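Local coordinates for beta-galactosidase (Trichoderma reesei, PDB 3OG2), which probably hydrolyses terminal non-reducing beta-D-galactose residues from beta-D-galactosides, as a glycoside hydrolase of family 35, at residues A[35-41]-A[574-578]; A[367-371]-A[471-475]. One frame throughout, in Å; residues are numbered along the deposited sequence. Where two conformers were deposited one is given.

Interaction 1 (A[35-41]-A[574-578]); sequences VHGERVV and SSLMN
A beta hairpin at the start of the TIM-barrel domain meets a loop of domain 3 between strands 558-559 and 583-585. The hairpin turns through a type I' beta turn from V35 to E38. It is closed by V35 N to E38 O at 2.9 Å and E38 N to V35 O at 3.0 Å. V35 ends the incoming strand with a t rotamer, and its CB lies 3.8 Å from L576 CD1. H36 (52/37) and G37 (85/0) are central in this usual turn of a two-residue hairpin. At the backbone angles of G37 a CB would clash with the preceding carbonyl O. E38 opens the outgoing strand. Its chi1 and chi2 are both t, so the extended side chain brings its carboxylate to the loop backbone. There L576 N donates to E38 OE1 and M577 N donates to E38 OE2, both at 2.9 Å. The carboxylate thus ties the barrel-domain hairpin to two successive amides of domain 3. The side chain of R39 leads away from the loop to a salt bridge with D29, while R39 O lies 3.4 Å from M577 CG. V40 (p rotamer) sets CG2 3.8 Å from L576 CB and 4.0 Å from M577 SD. V40 and M577 have the nearest CA atoms of the two segments, 6.3 Å apart. In the loop, S575 OG donates to M577 O at 2.8 Å. M577 is folded with m at all three chi angles. Its CE reaches V41 CG2 at 4.2 Å, and V41 N gives a weak hydrogen bond to M577 SD at 3.7 Å.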
loop_
_atom_site.group_PDB
_atom_site.type_symbol
_atom_site.label_atom_id
_atom_site.label_comp_id
_atom_site.label_asym_id
_atom_site.label_seq_id
_atom_site.Cartn_x
_atom_site.Cartn_y
_atom_site.Cartn_z
ATOM N N VAL A 35 -13.033 -15.196 -16.564
ATOM C CA VAL A 35 -11.872 -15.989 -16.221
ATOM C C VAL A 35 -12.300 -17.454 -16.318
ATOM O O VAL A 35 -13.257 -17.860 -15.627
ATOM C CB VAL A 35 -11.323 -15.592 -14.818
ATOM C CG1 VAL A 35 -10.164 -16.566 -14.452
ATOM C CG2 VAL A 35 -10.871 -14.151 -14.737
ATOM N N HIS A 36 -11.642 -18.238 -17.175
ATOM C CA HIS A 36 -12.053 -19.606 -17.442
ATOM C C HIS A 36 -13.546 -19.637 -17.810
ATOM O O HIS A 36 -14.259 -20.575 -17.468
ATOM C CB HIS A 36 -11.765 -20.517 -16.255
ATOM C CG HIS A 36 -10.332 -20.724 -15.882
ATOM N ND1 HIS A 36 -9.442 -21.337 -16.745
ATOM C CD2 HIS A 36 -9.570 -20.458 -14.792
ATOM C CE1 HIS A 36 -8.225 -21.433 -16.204
ATOM N NE2 HIS A 36 -8.279 -20.900 -15.005
ATOM N N GLY A 37 -14.018 -18.621 -18.551
ATOM C CA GLY A 37 -15.386 -18.679 -19.062
ATOM C C GLY A 37 -16.400 -18.177 -18.056
ATOM O O GLY A 37 -17.604 -18.162 -18.424
ATOM N N GLU A 38 -16.015 -17.749 -16.873
ATOM C CA GLU A 38 -16.926 -17.329 -15.833
ATOM C C GLU A 38 -16.886 -15.811 -15.734
ATOM O O GLU A 38 -15.787 -15.260 -15.545
ATOM C CB GLU A 38 -16.479 -17.933 -14.473
ATOM C CG GLU A 38 -17.401 -17.513 -13.332
ATOM C CD GLU A 38 -16.924 -17.899 -11.950
ATOM O OE1 GLU A 38 -15.776 -18.342 -11.749
ATOM O OE2 GLU A 38 -17.761 -17.789 -11.007
ATOM N N ARG A 39 -18.033 -15.153 -15.813
ATOM C CA ARG A 39 -18.045 -13.714 -15.535
ATOM C C ARG A 39 -17.646 -13.461 -14.089
ATOM O O ARG A 39 -18.090 -14.214 -13.192
ATOM C CB ARG A 39 -19.450 -13.125 -15.707
ATOM C CG ARG A 39 -19.883 -12.989 -17.171
ATOM C CD ARG A 39 -21.139 -12.118 -17.153
ATOM N NE ARG A 39 -21.636 -11.919 -18.524
ATOM C CZ ARG A 39 -21.160 -11.046 -19.399
ATOM N NH1 ARG A 39 -20.100 -10.255 -19.063
ATOM N NH2 ARG A 39 -21.734 -10.980 -20.598
ATOM N N VAL A 40 -16.899 -12.402 -13.842
ATOM C CA VAL A 40 -16.461 -12.100 -12.471
ATOM C C VAL A 40 -16.433 -10.594 -12.296
ATOM O O VAL A 40 -16.178 -9.849 -13.250
ATOM C CB VAL A 40 -15.120 -12.777 -12.192
ATOM C CG1 VAL A 40 -14.027 -12.336 -13.194
ATOM C CG2 VAL A 40 -14.624 -12.522 -10.761
ATOM N N VAL A 41 -16.697 -10.128 -11.083
ATOM C CA VAL A 41 -16.382 -8.778 -10.672
ATOM C C VAL A 41 -14.966 -8.851 -10.127
ATOM O O VAL A 41 -14.751 -9.551 -9.100
ATOM C CB VAL A 41 -17.353 -8.230 -9.617
ATOM C CG1 VAL A 41 -16.864 -6.852 -9.112
ATOM C CG2 VAL A 41 -18.757 -8.146 -10.148
ATOM N N SER A 574 -14.326 -23.391 -5.831
ATOM C CA SER A 574 -15.165 -24.018 -6.866
ATOM C C SER A 574 -15.454 -23.073 -8.030
ATOM O O SER A 574 -15.762 -23.549 -9.132
ATOM C CB SER A 574 -16.467 -24.524 -6.291
ATOM O OG SER A 574 -17.199 -23.403 -5.766
ATOM N N SER A 575 -15.350 -21.791 -7.776
ATOM C CA SER A 575 -15.680 -20.752 -8.782
ATOM C C SER A 575 -15.247 -19.422 -8.173
ATOM O O SER A 575 -14.988 -19.367 -6.958
ATOM C CB SER A 575 -17.170 -20.755 -9.149
ATOM O OG SER A 575 -17.974 -20.571 -8.002
ATOM N N LEU A 576 -15.192 -18.340 -8.946
ATOM C CA LEU A 576 -14.886 -17.032 -8.371
ATOM C C LEU A 576 -16.120 -16.355 -7.782
ATOM O O LEU A 576 -16.000 -15.723 -6.714
ATOM C CB LEU A 576 -14.333 -16.073 -9.464
ATOM C CG LEU A 576 -12.924 -16.447 -9.947
ATOM C CD1 LEU A 576 -12.556 -15.735 -11.219
ATOM C CD2 LEU A 576 -11.966 -16.131 -8.817
ATOM N N MET A 577 -17.284 -16.504 -8.439
ATOM C CA MET A 577 -18.523 -15.922 -7.947
ATOM C C MET A 577 -19.348 -17.040 -7.307
ATOM O O MET A 577 -19.355 -18.180 -7.811
ATOM C CB MET A 577 -19.340 -15.310 -9.082
ATOM C CG MET A 577 -18.594 -14.244 -9.869
ATOM S SD MET A 577 -18.181 -12.755 -8.956
ATOM C CE MET A 577 -19.851 -12.039 -8.899
ATOM N N ASN A 578 -20.048 -16.748 -6.219
ATOM C CA ASN A 578 -20.826 -17.818 -5.529
ATOM C C ASN A 578 -20.005 -19.074 -5.242
ATOM O O ASN A 578 -20.486 -20.212 -5.459
ATOM C CB ASN A 578 -22.087 -18.191 -6.305
ATOM C CG ASN A 578 -22.960 -16.944 -6.445
ATOM O OD1 ASN A 578 -23.168 -16.508 -7.577
ATOM N ND2 ASN A 578 -23.469 -16.378 -5.379
#

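Interaction 2 (A[367-371]-A[471-475]); sequences QFLKV and IFTWN
The last turn of helix 357-370, from the TIM-barrel domain, packs on strand 470-476 of domain 2. Residues 367-369 are helical. V371 lies outside the helix at -111/17, with V371 N bonded to F368 O at 3.2 Å. F472 (psi -54°) and T473 form a classic beta bulge opposite V484 of the paired strand 481-487. F368 and F472 are the closest pair, CA to CA 5.1 Å. Q367 is m at chi1 and chi2. Its CB sits over one face of the F472 ring, 4.2 Å from the centroid, a CH-pi contact. F472 is t, and its CB points away from the helix, but the end of its side chain comes nearer. A water donates to the backbone O of Q367 at 2.8 Å and to the side-chain OE1 of Q367 at 2.7 Å. The same water accepts from OG1 of T473 (t rotamer) at 2.7 Å. F368 is t, and its CD1 lies 3.8 Å from I471 CB. V371 (m) points its CB toward the strand and has the largest covered area, 86 Å². Its CG2 is 4.4 Å from I471 CG2 and 3.6 Å from W474 CD1, and its CG1 is 3.8 Å from T473 OG1. W474 takes the p rotamer with chi2 at -92°, which turns the indole edge to the helix end. W474 NE1 donates to V371 O at 3.0 Å. The strand is outermost in its five-stranded sheet. I471 and W474 touch strand 450-459 of the neighbouring sheet. V371 also touches Y457 there, so the residue after the helix meets both sheets.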
loop_
_atom_site.group_PDB
_atom_site.type_symbol
_atom_site.label_atom_id
_atom_site.label_comp_id
_atom_site.label_asym_id
_atom_site.label_seq_id
_atom_site.Cartn_x
_atom_site.Cartn_y
_atom_site.Cartn_z
ATOM N N GLN A 367 -17.708 -9.143 0.091
ATOM C CA GLN A 367 -18.512 -10.353 0.219
ATOM C C GLN A 367 -19.848 -10.224 -0.497
ATOM O O GLN A 367 -20.321 -11.203 -1.075
ATOM C CB GLN A 367 -18.696 -10.675 1.704
ATOM C CG GLN A 367 -17.356 -11.042 2.366
ATOM C CD GLN A 367 -16.757 -12.285 1.788
ATOM O OE1 GLN A 367 -17.271 -13.162 1.153
ATOM N NE2 GLN A 367 -15.427 -12.369 2.045
ATOM N N PHE A 368 -20.437 -9.031 -0.523
ATOM C CA PHE A 368 -21.665 -8.800 -1.263
ATOM C C PHE A 368 -21.451 -9.013 -2.764
ATOM O O PHE A 368 -22.230 -9.740 -3.429
ATOM C CB PHE A 368 -22.146 -7.362 -0.981
ATOM C CG PHE A 368 -23.221 -6.923 -1.972
ATOM C CD1 PHE A 368 -24.444 -7.569 -2.049
ATOM C CD2 PHE A 368 -22.957 -5.869 -2.822
ATOM C CE1 PHE A 368 -25.418 -7.218 -2.995
ATOM C CE2 PHE A 368 -23.931 -5.495 -3.723
ATOM C CZ PHE A 368 -25.153 -6.135 -3.791
ATOM N N LEU A 369 -20.403 -8.376 -3.314
ATOM C CA LEU A 369 -20.287 -8.421 -4.788
ATOM C C LEU A 369 -20.026 -9.849 -5.261
ATOM O O LEU A 369 -20.549 -10.232 -6.321
ATOM C CB LEU A 369 -19.197 -7.483 -5.285
ATOM C CG LEU A 369 -19.596 -5.981 -5.273
ATOM C CD1 LEU A 369 -18.429 -5.126 -5.645
ATOM C CD2 LEU A 369 -20.766 -5.744 -6.262
ATOM N N LYS A 370 -19.276 -10.652 -4.494
ATOM C CA LYS A 370 -18.915 -11.965 -5.037
ATOM C C LYS A 370 -20.071 -12.956 -5.040
ATOM O O LYS A 370 -19.942 -14.020 -5.641
ATOM C CB LYS A 370 -17.679 -12.486 -4.345
ATOM C CG LYS A 370 -17.908 -12.884 -2.888
ATOM C CD LYS A 370 -16.556 -13.328 -2.255
ATOM C CE LYS A 370 -16.031 -14.557 -2.932
ATOM N NZ LYS A 370 -14.861 -15.190 -2.223
ATOM N N VAL A 371 -21.213 -12.618 -4.413
ATOM C CA VAL A 371 -22.380 -13.516 -4.496
ATOM C C VAL A 371 -23.480 -12.877 -5.332
ATOM O O VAL A 371 -24.619 -13.383 -5.315
ATOM C CB VAL A 371 -22.867 -13.938 -3.082
ATOM C CG1 VAL A 371 -21.781 -14.729 -2.361
ATOM C CG2 VAL A 371 -23.323 -12.733 -2.237
ATOM N N ILE A 471 -27.074 -7.139 1.697
ATOM C CA ILE A 471 -26.685 -8.537 1.719
ATOM C C ILE A 471 -25.207 -8.631 2.046
ATOM O O ILE A 471 -24.383 -7.965 1.405
ATOM C CB ILE A 471 -26.946 -9.155 0.341
ATOM C CG1 ILE A 471 -28.436 -9.256 0.062
ATOM C CG2 ILE A 471 -26.322 -10.551 0.204
ATOM C CD1 ILE A 471 -28.975 -8.486 -1.051
ATOM N N PHE A 472 -24.875 -9.405 3.049
ATOM C CA PHE A 472 -23.478 -9.727 3.371
ATOM C C PHE A 472 -23.033 -10.940 2.551
ATOM O O PHE A 472 -22.030 -10.905 1.844
ATOM C CB PHE A 472 -23.318 -9.947 4.893
ATOM C CG PHE A 472 -21.925 -10.466 5.175
ATOM C CD1 PHE A 472 -20.821 -9.605 5.057
ATOM C CD2 PHE A 472 -21.711 -11.781 5.546
ATOM C CE1 PHE A 472 -19.546 -10.084 5.312
ATOM C CE2 PHE A 472 -20.421 -12.255 5.796
ATOM C CZ PHE A 472 -19.332 -11.403 5.699
ATOM N N THR A 473 -23.783 -12.036 2.625
ATOM C CA THR A 473 -23.466 -13.225 1.839
ATOM C C THR A 473 -24.687 -14.104 1.762
ATOM O O THR A 473 -25.679 -13.892 2.516
ATOM C CB THR A 473 -22.271 -14.003 2.439
ATOM O OG1 THR A 473 -21.749 -14.890 1.440
ATOM C CG2 THR A 473 -22.677 -14.853 3.649
ATOM N N TRP A 474 -24.626 -15.098 0.895
ATOM C CA TRP A 474 -25.635 -16.171 0.960
ATOM C C TRP A 474 -24.966 -17.390 0.343
ATOM O O TRP A 474 -24.031 -17.227 -0.450
ATOM C CB TRP A 474 -26.937 -15.820 0.235
ATOM C CG TRP A 474 -26.758 -15.636 -1.240
ATOM C CD1 TRP A 474 -26.501 -14.447 -1.870
ATOM C CD2 TRP A 474 -26.807 -16.636 -2.259
ATOM N NE1 TRP A 474 -26.382 -14.647 -3.223
ATOM C CE2 TRP A 474 -26.562 -15.976 -3.490
ATOM C CE3 TRP A 474 -27.018 -18.026 -2.218
ATOM C CZ2 TRP A 474 -26.544 -16.690 -4.672
ATOM C CZ3 TRP A 474 -26.998 -18.744 -3.416
ATOM C CH2 TRP A 474 -26.756 -18.046 -4.632
ATOM N N ASN A 475 -25.431 -18.590 0.708
ATOM C CA ASN A 475 -24.962 -19.774 0.022
ATOM C C ASN A 475 -26.005 -20.868 0.185
ATOM O O ASN A 475 -26.786 -20.898 1.128
ATOM C CB ASN A 475 -23.582 -20.252 0.569
ATOM C CG ASN A 475 -22.829 -20.937 -0.560
ATOM O OD1 ASN A 475 -23.405 -21.399 -1.605
ATOM N ND2 ASN A 475 -21.533 -20.966 -0.498
HETATM O O HOH W 1 -19.735 -13.649 0.102
#

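Overall arrangement
Both contacts join the TIM-barrel domain to the beta domains that follow it, but they use different elements. Interaction 1 is partly buried and sets a hairpin against an irregular loop. Its main polar link is a carboxylate holding backbone amides, with methionine and leucine beside it. Interaction 2 is buried and sets a helix end against a strand. Aromatic and aliphatic side chains dominate there, with an indole hydrogen bond and a bridging water. The centres are 14 Å apart, and the two contacts touch. N578 of the loop meets the helix end: N578 N is 2.8 Å from K370 O, a probable hydrogen bond. M577 CE packs 3.2 Å from L369 O.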